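Lmo1499 protein (PDB 4IIW) probably acts as a membrane-bound lytic transglycosylase that cleaves nascent peptidoglycan strands endolytically, ending their elongation. Local coordinates at residues Ser69-Val72 and Asn76-Asn79. Numbering follows the deposited sequence.
Sequences SFYV and NDTN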
loop_
_atom_site.group_PDB
_atom_site.type_symbol
_atom_site.label_atom_id
_atom_site.label_comp_id
_atom_site.label_asym_id
_atom_site.label_seq_id
_atom_site.Cartn_x
_atom_site.Cartn_y
_atom_site.Cartn_z
ATOM N N SER B 69 1.744 6.978 8.596
ATOM C CA SER B 69 2.815 6.168 9.151
ATOM C C SER B 69 3.385 5.255 8.083
ATOM O O SER B 69 4.603 5.030 8.028
ATOM C CB SER B 69 2.331 5.317 10.317
ATOM O OG SER B 69 2.042 6.144 11.421
ATOM N N PHE B 70 2.505 4.730 7.238
ATOM C CA PHE B 70 2.932 3.849 6.172
ATOM C C PHE B 70 3.792 4.616 5.176
ATOM O O PHE B 70 4.777 4.104 4.691
ATOM C CB PHE B 70 1.716 3.229 5.461
ATOM C CG PHE B 70 2.088 2.310 4.334
ATOM C CD1 PHE B 70 2.421 0.988 4.578
ATOM C CD2 PHE B 70 2.116 2.767 3.028
ATOM C CE1 PHE B 70 2.777 0.160 3.547
ATOM C CE2 PHE B 70 2.468 1.931 1.994
ATOM C CZ PHE B 70 2.796 0.635 2.251
ATOM N N TYR B 71 3.423 5.855 4.876
ATOM C CA TYR B 71 4.203 6.642 3.920
ATOM C C TYR B 71 5.633 6.806 4.414
ATOM O O TYR B 71 6.616 6.588 3.665
ATOM C CB TYR B 71 3.571 8.015 3.713
ATOM C CG TYR B 71 4.313 8.866 2.733
ATOM C CD1 TYR B 71 5.482 9.512 3.093
ATOM C CD2 TYR B 71 3.834 9.051 1.445
ATOM C CE1 TYR B 71 6.168 10.297 2.195
ATOM C CE2 TYR B 71 4.507 9.835 0.537
ATOM C CZ TYR B 71 5.677 10.458 0.910
ATOM O OH TYR B 71 6.370 11.245 -0.001
ATOM N N VAL B 72 5.730 7.193 5.685
ATOM C CA VAL B 72 7.024 7.466 6.329
ATOM C C VAL B 72 7.922 6.238 6.313
ATOM O O VAL B 72 9.103 6.319 6.005
ATOM C CB VAL B 72 6.813 7.916 7.785
ATOM C CG1 VAL B 72 8.123 8.021 8.512
ATOM C CG2 VAL B 72 6.052 9.229 7.839
ATOM N N ASN B 76 11.049 5.478 4.010
ATOM C CA ASN B 76 12.120 5.460 5.014
ATOM C C ASN B 76 12.545 6.848 5.487
ATOM O O ASN B 76 13.694 7.067 5.810
ATOM C CB ASN B 76 13.343 4.676 4.540
ATOM C CG ASN B 76 14.168 4.147 5.702
ATOM O OD1 ASN B 76 13.611 3.790 6.742
ATOM N ND2 ASN B 76 15.494 4.055 5.520
ATOM N N ASP B 77 11.575 7.746 5.560
ATOM C CA ASP B 77 11.762 9.129 6.000
ATOM C C ASP B 77 11.550 9.222 7.503
ATOM O O ASP B 77 10.662 9.950 7.981
ATOM C CB ASP B 77 10.717 10.023 5.298
ATOM C CG ASP B 77 10.887 10.067 3.754
ATOM O OD1 ASP B 77 12.023 9.952 3.258
ATOM O OD2 ASP B 77 9.880 10.248 3.037
ATOM N N THR B 78 12.361 8.490 8.259
ATOM C CA THR B 78 12.190 8.428 9.709
ATOM C C THR B 78 12.909 9.526 10.512
ATOM O O THR B 78 12.661 9.671 11.710
ATOM C CB THR B 78 12.652 7.054 10.258
ATOM O OG1 THR B 78 14.038 6.854 9.946
ATOM C CG2 THR B 78 11.831 5.943 9.652
ATOM N N ASN B 79 13.787 10.284 9.868
ATOM C CA ASN B 79 14.519 11.362 10.531
ATOM C C ASN B 79 13.678 12.646 10.706
ATOM O O ASN B 79 14.076 13.717 10.264
ATOM C CB ASN B 79 15.819 11.671 9.750
ATOM C CG ASN B 79 15.563 12.066 8.268
ATOM O OD1 ASN B 79 14.557 11.693 7.667
ATOM N ND2 ASN B 79 16.492 12.818 7.692
#
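Val72 and Asp77 meet where helix 65-75 ends, and their backbones carry the contact. Asp77 N donates to Val72 O at 2.9 Å in a bent bond, with an N-H...O angle of 140°. Asn76, whose phi is positive, is the C-prime residue of a Schellman motif; the motif's second bond runs from Asn76 N to Lys73 O. Beyond it the chain tightens again: Asp77 is the centre of an inverse gamma turn, with a weak 3.1 Å bond from Thr78 N to Asn76 O.

Side-chain packing follows the same turn. Val72 holds CG1 anti to its own N (chi1 172°), which sets this methyl beside the Asp77 carbonyl, with Val72 CG1 3.2 Å from Asp77 O. The nonpolar part is looser: Val72 CG1 also lies 4.4 Å from Thr78 CG2, a methyl-methyl approach, and Ile49 of helix 49-58 touches both Val72 and Thr78.

The aromatic-carboxylate contact is slighter. Tyr71 CE1 comes within 3.8 Å of Asp77 OD2, which approaches the ring obliquely; the ring and carboxylate planes are 43° apart. The other oxygen, Asp77 OD1, receives a weak hydrogen bond from Gln101 NE2. Tyr71 and Asp77 also touch helix 93-102, in the small N-terminal lobe. The Asn76 side chain sets out away from 69-72, and its ND2 hydrogen-bonds Met91 O and Val61 O of a second subunit.

Chemically, the contact is a largely buried helix C-terminus: the backbone amide of Asp77 satisfies a late carbonyl of the helix, and this Schellman bond closes the helix end where the chain turns toward strand 83-87. The side chains add only loose contacts across the turn, while the Asn76 amide is turned to a subunit interface.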